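Local coordinates for protein ADP-ribosylating toxin CARDS (Mycoplasma pneumoniae, PDB 4TLV) that transfers the ADP-ribosyl group from NAD(+) to multiple target proteins as the main virulence toxin of the bacterium, and causes vacuolation of mammalian cells, at residues E37-T42 with Q132-T137; G96-D101 with P196-P201; L100-Q105 with T205-S210. All coordinates share one frame; numbering follows the deposited sequence.

Interaction 1: E37-T42 with Q132-T137; sequences EHILST and QREWFT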
loop_
_atom_site.group_PDB
_atom_site.type_symbol
_atom_site.label_atom_id
_atom_site.label_comp_id
_atom_site.label_asym_id
_atom_site.label_seq_id
_atom_site.Cartn_x
_atom_site.Cartn_y
_atom_site.Cartn_z
ATOM N N GLU A 37 -2.159 -12.761 16.081
ATOM C CA GLU A 37 -1.125 -12.382 17.052
ATOM C C GLU A 37 0.139 -11.871 16.362
ATOM O O GLU A 37 0.858 -11.024 16.903
ATOM C CB GLU A 37 -0.768 -13.560 17.973
ATOM C CG GLU A 37 -1.865 -13.857 19.002
ATOM C CD GLU A 37 -1.500 -14.998 19.943
ATOM O OE1 GLU A 37 -0.434 -15.621 19.753
ATOM O OE2 GLU A 37 -2.282 -15.273 20.876
ATOM N N HIS A 38 0.422 -12.412 15.180
ATOM C CA HIS A 38 1.596 -11.989 14.422
ATOM C C HIS A 38 1.412 -10.585 13.836
ATOM O O HIS A 38 2.326 -9.750 13.882
ATOM C CB HIS A 38 1.895 -12.978 13.295
ATOM C CG HIS A 38 2.977 -12.511 12.383
ATOM N ND1 HIS A 38 4.288 -12.389 12.795
ATOM C CD2 HIS A 38 2.934 -12.070 11.103
ATOM C CE1 HIS A 38 5.011 -11.904 11.798
ATOM N NE2 HIS A 38 4.215 -11.711 10.757
ATOM N N ILE A 39 0.233 -10.334 13.278
ATOM C CA ILE A 39 -0.107 -9.025 12.727
ATOM C C ILE A 39 -0.148 -7.970 13.836
ATOM O O ILE A 39 0.300 -6.829 13.646
ATOM C CB ILE A 39 -1.487 -9.052 12.019
ATOM C CG1 ILE A 39 -1.426 -9.939 10.772
ATOM C CG2 ILE A 39 -1.921 -7.652 11.645
ATOM C CD1 ILE A 39 -0.329 -9.534 9.787
ATOM N N LEU A 40 -0.674 -8.355 14.999
ATOM C CA LEU A 40 -0.882 -7.396 16.089
ATOM C C LEU A 40 0.228 -7.400 17.142
ATOM O O LEU A 40 0.158 -6.668 18.135
ATOM C CB LEU A 40 -2.238 -7.654 16.762
ATOM C CG LEU A 40 -3.464 -7.576 15.856
ATOM C CD1 LEU A 40 -4.710 -8.031 16.614
ATOM C CD2 LEU A 40 -3.622 -6.137 15.363
ATOM N N SER A 41 1.244 -8.238 16.935
ATOM C CA SER A 41 2.377 -8.349 17.860
ATOM C C SER A 41 1.935 -8.630 19.304
ATOM O O SER A 41 2.528 -8.121 20.253
ATOM C CB SER A 41 3.275 -7.104 17.821
ATOM O OG SER A 41 3.750 -6.825 16.500
ATOM N N THR A 42 0.889 -9.435 19.458
ATOM C CA THR A 42 0.386 -9.808 20.780
ATOM C C THR A 42 1.417 -10.622 21.556
ATOM O O THR A 42 1.925 -11.620 21.046
ATOM C CB THR A 42 -0.869 -10.673 20.659
ATOM O OG1 THR A 42 -1.799 -10.025 19.794
ATOM C CG2 THR A 42 -1.512 -10.899 22.045
ATOM N N GLN A 132 3.327 -1.983 5.056
ATOM C CA GLN A 132 4.441 -2.918 5.238
ATOM C C GLN A 132 4.582 -3.919 4.082
ATOM O O GLN A 132 5.636 -4.535 3.908
ATOM C CB GLN A 132 4.325 -3.660 6.582
ATOM C CG GLN A 132 4.467 -2.729 7.788
ATOM C CD GLN A 132 4.333 -3.445 9.114
ATOM O OE1 GLN A 132 5.093 -2.992 10.087
ATOM N NE2 GLN A 132 3.557 -4.406 9.260
ATOM N N ARG A 133 3.525 -4.073 3.291
ATOM C CA ARG A 133 3.548 -5.011 2.170
ATOM C C ARG A 133 4.061 -6.367 2.636
ATOM O O ARG A 133 4.875 -6.989 1.956
ATOM C CB ARG A 133 4.448 -4.480 1.037
ATOM C CG ARG A 133 4.009 -3.128 0.465
ATOM C CD ARG A 133 2.924 -3.261 -0.603
ATOM N NE ARG A 133 3.369 -3.946 -1.837
ATOM C CZ ARG A 133 3.973 -3.353 -2.869
ATOM N NH1 ARG A 133 4.265 -2.046 -2.845
ATOM N NH2 ARG A 133 4.300 -4.072 -3.941
ATOM N N GLU A 134 3.589 -6.828 3.795
ATOM C CA GLU A 134 4.193 -8.005 4.439
ATOM C C GLU A 134 3.879 -9.330 3.757
ATOM O O GLU A 134 2.730 -9.641 3.472
ATOM C CB GLU A 134 3.818 -8.125 5.931
ATOM C CG GLU A 134 4.423 -9.406 6.560
ATOM C CD GLU A 134 4.232 -9.523 8.062
ATOM O OE1 GLU A 134 3.485 -8.711 8.653
ATOM O OE2 GLU A 134 4.834 -10.449 8.645
ATOM N N TRP A 135 4.927 -10.095 3.493
ATOM C CA TRP A 135 4.795 -11.515 3.176
ATOM C C TRP A 135 5.454 -12.200 4.365
ATOM O O TRP A 135 6.587 -11.864 4.728
ATOM C CB TRP A 135 5.547 -11.845 1.884
ATOM C CG TRP A 135 4.822 -11.391 0.652
ATOM C CD1 TRP A 135 4.774 -10.131 0.149
ATOM C CD2 TRP A 135 4.028 -12.209 -0.220
ATOM N NE1 TRP A 135 3.999 -10.104 -0.991
ATOM C CE2 TRP A 135 3.536 -11.371 -1.237
ATOM C CE3 TRP A 135 3.697 -13.577 -0.240
ATOM C CZ2 TRP A 135 2.728 -11.847 -2.274
ATOM C CZ3 TRP A 135 2.888 -14.043 -1.252
ATOM C CH2 TRP A 135 2.412 -13.176 -2.268
ATOM N N PHE A 136 4.738 -13.102 5.019
ATOM C CA PHE A 136 5.326 -13.810 6.143
ATOM C C PHE A 136 5.647 -15.228 5.721
ATOM O O PHE A 136 4.978 -15.784 4.843
ATOM C CB PHE A 136 4.417 -13.774 7.381
ATOM C CG PHE A 136 3.096 -14.497 7.216
ATOM C CD1 PHE A 136 1.996 -13.848 6.659
ATOM C CD2 PHE A 136 2.943 -15.809 7.659
ATOM C CE1 PHE A 136 0.775 -14.493 6.521
ATOM C CE2 PHE A 136 1.710 -16.459 7.526
ATOM C CZ PHE A 136 0.628 -15.789 6.960
ATOM N N THR A 137 6.679 -15.811 6.328
ATOM C CA THR A 137 7.017 -17.199 6.026
ATOM C C THR A 137 6.461 -18.066 7.139
ATOM O O THR A 137 6.411 -17.652 8.307
ATOM C CB THR A 137 8.525 -17.426 5.897
ATOM O OG1 THR A 137 9.149 -17.159 7.155
ATOM C CG2 THR A 137 9.111 -16.489 4.835
HETATM O O HOH W 1 3.440 -8.255 11.332
HETATM O O HOH W 2 1.437 -6.287 10.980
#
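The edge of the H38 ring meets the carboxylate of E134 across this buried contact; the two side chains come from opposite directions. The imidazole N-H at NE2 of H38 points at OE2 of E134, a short hydrogen bond of 2.5 Å. It is nearly straight, with an N-H...O angle of 164°. OE2 lies close to the plane of the H38 ring and is approached on its syn side, tilted somewhat out of the carboxylate plane. The ring and carboxylate planes stand 62° apart. E134 reaches this point as a fully extended chain, and H38 has its CG anti to the backbone N (chi1 173°).

The other carboxylate oxygen is held by water. Water 1 donates to OE1 of E134 at 2.7 Å and to the backbone O of H38 at 3.2 Å. It also sits over one face of the H38 ring, toward the rim. E134 is thus tied to the helix through both oxygens, which should limit rotation of its carboxylate. CD1 of I39 lies near OE1 of E134 at 4.1 Å. CB of F136 packs against NE2 of H38 at 4.0 Å. The F136 ring is tilted obliquely to the imidazole.

Further out, water 2 donates to I39 O and is held weakly by NE2 of Q132. The amide of Q132 is itself fixed by S227 N at OE1.

Strand 134-138 is the middle of a three-stranded antiparallel sheet. One neighbour, strand 49-53, carries the S-T-S sequence at 51-53. E134 beside this sequence, with H38 bonded to it, is consistent with the active-site layout of pertussis-like ADP-ribosyltransferases. Helix 35-40 supplies H38, helix 228-231 touches both H38 and E134, and A92 of helix 92-104 touches I39 and E134.

Interaction 2: G96-D101 with P196-P201; sequences GENLLD and PWLPTP
The loop that links strand 168-181 to strand 207-210 in the mono-ADP-ribosyltransferase domain runs along helix 92-104, where P196 and L198 meet N98 and L99. The tightest point is between N98 and P196. CB of N98 lies 3.4 Å from CB of P196, and the amide carbon CG of N98 is 3.5 Å from CG of P196. The asparagine side chain therefore lies across CB and CG of P196, at about a right angle. The trans chi1 of N98 (-172°) swings its amide over these two proline atoms.

That amide does not bond the loop directly. Its ND2 gives a hydrogen bond to water 3 at 3.0 Å. The same water donates to the backbone O of W197 at 2.8 Å. One water thus bridges the helix side chain and the loop backbone, next to the proline contact.

One helix position further, L99 turns its CD2 methyl to CD2 of L198, 3.8 Å away. The two leucines run antiparallel and touch at this one methyl pair.

The indole of W197 packs among other aromatic rings. It meets Y90, F49 and F136 edge-to-face, and NE1 bonds OD2 of D138. The backbone N of W197 bonds OG1 of T95, a second tie to helix 92-104. On the helix, L99 also packs on F35 and F36 of helix 35-40, while E97 touches I122 of helix 115-126. The loop thus covers one side of a helix that has other helices packed against it.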
loop_
_atom_site.group_PDB
_atom_site.type_symbol
_atom_site.label_atom_id
_atom_site.label_comp_id
_atom_site.label_asym_id
_atom_site.label_seq_id
_atom_site.Cartn_x
_atom_site.Cartn_y
_atom_site.Cartn_z
ATOM N N GLY A 96 -5.624 -12.000 5.361
ATOM C CA GLY A 96 -6.632 -11.323 6.158
ATOM C C GLY A 96 -7.956 -11.188 5.426
ATOM O O GLY A 96 -9.011 -11.394 6.012
ATOM N N GLU A 97 -7.915 -10.857 4.142
ATOM C CA GLU A 97 -9.152 -10.722 3.372
ATOM C C GLU A 97 -9.913 -12.048 3.260
ATOM O O GLU A 97 -11.150 -12.086 3.245
ATOM C CB GLU A 97 -8.862 -10.200 1.971
ATOM C CG GLU A 97 -8.339 -8.761 1.950
ATOM C CD GLU A 97 -9.265 -7.802 2.662
ATOM O OE1 GLU A 97 -10.409 -7.592 2.175
ATOM O OE2 GLU A 97 -8.856 -7.259 3.713
ATOM N N ASN A 98 -9.166 -13.135 3.144
ATOM C CA ASN A 98 -9.761 -14.457 3.078
ATOM C C ASN A 98 -10.471 -14.768 4.401
ATOM O O ASN A 98 -11.608 -15.259 4.413
ATOM C CB ASN A 98 -8.692 -15.519 2.726
ATOM C CG ASN A 98 -9.293 -16.889 2.461
ATOM O OD1 ASN A 98 -10.107 -17.054 1.558
ATOM N ND2 ASN A 98 -8.901 -17.878 3.267
ATOM N N LEU A 99 -9.815 -14.448 5.506
ATOM C CA LEU A 99 -10.399 -14.639 6.836
ATOM C C LEU A 99 -11.662 -13.783 7.037
ATOM O O LEU A 99 -12.644 -14.244 7.622
ATOM C CB LEU A 99 -9.360 -14.377 7.935
ATOM C CG LEU A 99 -8.201 -15.384 7.995
ATOM C CD1 LEU A 99 -7.264 -15.043 9.121
ATOM C CD2 LEU A 99 -8.710 -16.825 8.142
ATOM N N LEU A 100 -11.649 -12.557 6.524
ATOM C CA LEU A 100 -12.839 -11.710 6.580
ATOM C C LEU A 100 -13.997 -12.376 5.833
ATOM O O LEU A 100 -15.106 -12.481 6.353
ATOM C CB LEU A 100 -12.559 -10.330 5.980
ATOM C CG LEU A 100 -13.821 -9.463 5.887
ATOM C CD1 LEU A 100 -14.334 -9.085 7.273
ATOM C CD2 LEU A 100 -13.505 -8.214 5.038
ATOM N N ASP A 101 -13.726 -12.811 4.607
ATOM C CA ASP A 101 -14.690 -13.541 3.797
ATOM C C ASP A 101 -15.278 -14.716 4.597
ATOM O O ASP A 101 -16.485 -14.807 4.770
ATOM C CB ASP A 101 -13.984 -14.036 2.534
ATOM C CG ASP A 101 -14.869 -14.875 1.636
ATOM O OD1 ASP A 101 -16.105 -14.691 1.642
ATOM O OD2 ASP A 101 -14.310 -15.707 0.885
ATOM N N PRO A 196 -4.143 -17.586 0.037
ATOM C CA PRO A 196 -4.221 -17.092 1.416
ATOM C C PRO A 196 -3.795 -18.199 2.359
ATOM O O PRO A 196 -4.053 -19.394 2.108
ATOM C CB PRO A 196 -5.712 -16.798 1.631
ATOM C CG PRO A 196 -6.427 -17.303 0.446
ATOM C CD PRO A 196 -5.462 -17.783 -0.590
ATOM N N TRP A 197 -3.136 -17.814 3.441
ATOM C CA TRP A 197 -2.658 -18.788 4.418
ATOM C C TRP A 197 -3.796 -19.323 5.293
ATOM O O TRP A 197 -4.674 -18.570 5.707
ATOM C CB TRP A 197 -1.621 -18.137 5.330
ATOM C CG TRP A 197 -1.066 -19.088 6.317
ATOM C CD1 TRP A 197 -0.040 -19.978 6.120
ATOM C CD2 TRP A 197 -1.493 -19.257 7.675
ATOM N NE1 TRP A 197 0.187 -20.694 7.278
ATOM C CE2 TRP A 197 -0.688 -20.272 8.246
ATOM C CE3 TRP A 197 -2.477 -18.657 8.463
ATOM C CZ2 TRP A 197 -0.834 -20.688 9.566
ATOM C CZ3 TRP A 197 -2.624 -19.078 9.784
ATOM C CH2 TRP A 197 -1.808 -20.085 10.311
ATOM N N LEU A 198 -3.763 -20.620 5.580
ATOM C CA LEU A 198 -4.589 -21.224 6.627
ATOM C C LEU A 198 -3.679 -22.260 7.268
ATOM O O LEU A 198 -2.742 -22.724 6.633
ATOM C CB LEU A 198 -5.827 -21.918 6.037
ATOM C CG LEU A 198 -6.983 -20.995 5.617
ATOM C CD1 LEU A 198 -8.148 -21.823 5.109
ATOM C CD2 LEU A 198 -7.425 -20.085 6.760
ATOM N N PRO A 199 -3.959 -22.633 8.522
ATOM C CA PRO A 199 -3.038 -23.468 9.300
ATOM C C PRO A 199 -3.061 -24.951 8.946
ATOM O O PRO A 199 -2.125 -25.654 9.340
ATOM C CB PRO A 199 -3.547 -23.285 10.737
ATOM C CG PRO A 199 -4.998 -23.045 10.569
ATOM C CD PRO A 199 -5.072 -22.133 9.351
ATOM N N THR A 200 -4.097 -25.417 8.243
ATOM C CA THR A 200 -4.238 -26.847 7.969
ATOM C C THR A 200 -4.390 -27.090 6.465
ATOM O O THR A 200 -4.696 -26.170 5.714
ATOM C CB THR A 200 -5.458 -27.434 8.731
ATOM O OG1 THR A 200 -6.651 -26.840 8.236
ATOM C CG2 THR A 200 -5.359 -27.156 10.223
ATOM N N PRO A 201 -4.174 -28.332 6.012
ATOM C CA PRO A 201 -4.222 -28.562 4.565
ATOM C C PRO A 201 -5.593 -28.981 4.058
ATOM O O PRO A 201 -6.487 -29.276 4.851
ATOM C CB PRO A 201 -3.237 -29.709 4.375
ATOM C CG PRO A 201 -3.375 -30.512 5.651
ATOM C CD PRO A 201 -3.718 -29.521 6.751
HETATM O O HOH W 3 -6.784 -16.904 5.081
#

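Interaction 3: L100-Q105 with T205-S210; sequences LDLMRQ and TPVHLS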
loop_
_atom_site.group_PDB
_atom_site.type_symbol
_atom_site.label_atom_id
_atom_site.label_comp_id
_atom_site.label_asym_id
_atom_site.label_seq_id
_atom_site.Cartn_x
_atom_site.Cartn_y
_atom_site.Cartn_z
ATOM N N LEU A 100 -11.649 -12.557 6.524
ATOM C CA LEU A 100 -12.839 -11.710 6.580
ATOM C C LEU A 100 -13.997 -12.376 5.833
ATOM O O LEU A 100 -15.106 -12.481 6.353
ATOM C CB LEU A 100 -12.559 -10.330 5.980
ATOM C CG LEU A 100 -13.821 -9.463 5.887
ATOM C CD1 LEU A 100 -14.334 -9.085 7.273
ATOM C CD2 LEU A 100 -13.505 -8.214 5.038
ATOM N N ASP A 101 -13.726 -12.811 4.607
ATOM C CA ASP A 101 -14.690 -13.541 3.797
ATOM C C ASP A 101 -15.278 -14.716 4.597
ATOM O O ASP A 101 -16.485 -14.807 4.770
ATOM C CB ASP A 101 -13.984 -14.036 2.534
ATOM C CG ASP A 101 -14.869 -14.875 1.636
ATOM O OD1 ASP A 101 -16.105 -14.691 1.642
ATOM O OD2 ASP A 101 -14.310 -15.707 0.885
ATOM N N LEU A 102 -14.423 -15.599 5.101
ATOM C CA LEU A 102 -14.906 -16.744 5.868
ATOM C C LEU A 102 -15.772 -16.312 7.064
ATOM O O LEU A 102 -16.821 -16.904 7.319
ATOM C CB LEU A 102 -13.748 -17.629 6.314
ATOM C CG LEU A 102 -12.969 -18.273 5.154
ATOM C CD1 LEU A 102 -11.700 -18.870 5.661
ATOM C CD2 LEU A 102 -13.817 -19.318 4.428
ATOM N N MET A 103 -15.334 -15.290 7.796
ATOM C CA MET A 103 -16.108 -14.770 8.917
ATOM C C MET A 103 -17.475 -14.234 8.490
ATOM O O MET A 103 -18.469 -14.480 9.167
ATOM C CB MET A 103 -15.321 -13.710 9.701
ATOM C CG MET A 103 -14.107 -14.292 10.420
ATOM S SD MET A 103 -13.329 -13.103 11.526
ATOM C CE MET A 103 -13.167 -11.695 10.436
ATOM N N ARG A 104 -17.538 -13.509 7.375
ATOM C CA ARG A 104 -18.821 -12.972 6.931
ATOM C C ARG A 104 -19.752 -14.090 6.452
ATOM O O ARG A 104 -20.968 -13.965 6.560
ATOM C CB ARG A 104 -18.662 -11.953 5.801
ATOM C CG ARG A 104 -17.895 -10.682 6.170
ATOM C CD ARG A 104 -18.385 -10.017 7.462
ATOM N NE ARG A 104 -19.813 -9.658 7.458
ATOM C CZ ARG A 104 -20.418 -9.030 8.464
ATOM N NH1 ARG A 104 -19.725 -8.681 9.534
ATOM N NH2 ARG A 104 -21.716 -8.746 8.404
ATOM N N GLN A 105 -19.183 -15.157 5.894
ATOM C CA GLN A 105 -19.995 -16.268 5.388
ATOM C C GLN A 105 -20.291 -17.259 6.509
ATOM O O GLN A 105 -20.924 -18.285 6.280
ATOM C CB GLN A 105 -19.303 -16.986 4.212
ATOM C CG GLN A 105 -19.068 -16.115 2.970
ATOM C CD GLN A 105 -18.985 -16.927 1.682
ATOM O OE1 GLN A 105 -19.932 -17.631 1.324
ATOM N NE2 GLN A 105 -17.860 -16.823 0.972
ATOM N N THR A 205 -12.205 -25.884 5.802
ATOM C CA THR A 205 -13.502 -25.195 5.901
ATOM C C THR A 205 -13.924 -24.709 7.282
ATOM O O THR A 205 -14.100 -23.499 7.482
ATOM C CB THR A 205 -14.651 -26.019 5.293
ATOM O OG1 THR A 205 -14.458 -26.130 3.877
ATOM C CG2 THR A 205 -15.993 -25.338 5.567
ATOM N N PRO A 206 -14.120 -25.638 8.234
ATOM C CA PRO A 206 -14.403 -25.131 9.580
ATOM C C PRO A 206 -13.132 -24.496 10.125
ATOM O O PRO A 206 -12.400 -25.151 10.865
ATOM C CB PRO A 206 -14.739 -26.400 10.377
ATOM C CG PRO A 206 -14.929 -27.493 9.353
ATOM C CD PRO A 206 -14.073 -27.109 8.188
ATOM N N VAL A 207 -12.848 -23.253 9.747
ATOM C CA VAL A 207 -11.613 -22.626 10.186
ATOM C C VAL A 207 -11.732 -22.157 11.623
ATOM O O VAL A 207 -12.673 -21.437 11.971
ATOM C CB VAL A 207 -11.219 -21.426 9.302
ATOM C CG1 VAL A 207 -9.989 -20.750 9.865
ATOM C CG2 VAL A 207 -10.968 -21.874 7.876
ATOM N N HIS A 208 -10.771 -22.564 12.444
ATOM C CA HIS A 208 -10.693 -22.156 13.835
ATOM C C HIS A 208 -9.764 -20.965 13.994
ATOM O O HIS A 208 -8.627 -20.983 13.520
ATOM C CB HIS A 208 -10.170 -23.301 14.706
ATOM C CG HIS A 208 -11.176 -24.378 14.965
ATOM N ND1 HIS A 208 -11.800 -24.756 16.106
ATOM C CD2 HIS A 208 -11.633 -25.226 13.979
ATOM C CE1 HIS A 208 -12.624 -25.808 15.788
ATOM N NE2 HIS A 208 -12.505 -26.071 14.497
ATOM N N LEU A 209 -10.249 -19.946 14.697
ATOM C CA LEU A 209 -9.493 -18.730 14.930
ATOM C C LEU A 209 -9.427 -18.406 16.418
ATOM O O LEU A 209 -10.422 -18.556 17.138
ATOM C CB LEU A 209 -10.168 -17.584 14.167
ATOM C CG LEU A 209 -9.472 -16.998 12.939
ATOM C CD1 LEU A 209 -8.683 -18.035 12.180
ATOM C CD2 LEU A 209 -10.470 -16.248 12.024
ATOM N N SER A 210 -8.251 -17.982 16.878
ATOM C CA SER A 210 -8.083 -17.439 18.216
ATOM C C SER A 210 -7.699 -15.970 18.112
ATOM O O SER A 210 -6.548 -15.646 17.824
ATOM C CB SER A 210 -6.994 -18.185 18.983
ATOM O OG SER A 210 -7.322 -19.555 19.123
#
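Both L102 and V207 place a branch anti to the carbonyl carbon: CG of L102 (chi1 -63°) and CG2 of V207. These settings bring CD1 of L102 to CG2 of V207, 3.8 Å away, and the side chains cross at about a right angle. M103 runs extended to its sulfur, and SD then lies 4.3 Å from CD2 of L209. L209 holds a chi1 of -109°, well off the usual staggered positions, as it reaches toward the helix.

The contact packs the C-terminal end of helix 92-104 of the ADP-ribosyltransferase domain onto strand 207-210, whose residues from 208 on fall in the region inferred to form the NAD(+)-binding pocket. That strand pairs in parallel with strand 108-110, which follows the helix in the chain. V108 meets both L102 and M103, so the helix end packs on both strands. Just past the helix, NE2 of Q105 bonds OD1 of D101 at 2.8 Å, and D101 also bonds S529 of the D3 domain.

No hydrogen bond joins residues 100-105 to 205-210. The contact is apolar, methyl to methyl and sulfur to methyl. Its stability probably comes from burial of apolar surface, not from directed bonds.

How the interactions relate
All three contacts lie in the ADP-ribosyltransferase part of the toxin; strand 207-210 of interaction 3 runs into the region inferred to form the NAD(+)-binding pocket. Interactions 2 and 3, with centres about 8 Å apart, share L100 and D101 on helix 92-104. CD1 of L198 is 4.0 Å from CG2 of V207, and CD2 of L99 is 4.2 Å from CD1 of L209. Interaction 1 lies about 14 Å from interaction 2, centre to centre, and touches it where CZ of F136 meets CB of W197 at 3.6 Å. The polar H38-E134 pair, probably near the active site, connects through F136 and W197 to the loop and helix of interaction 2.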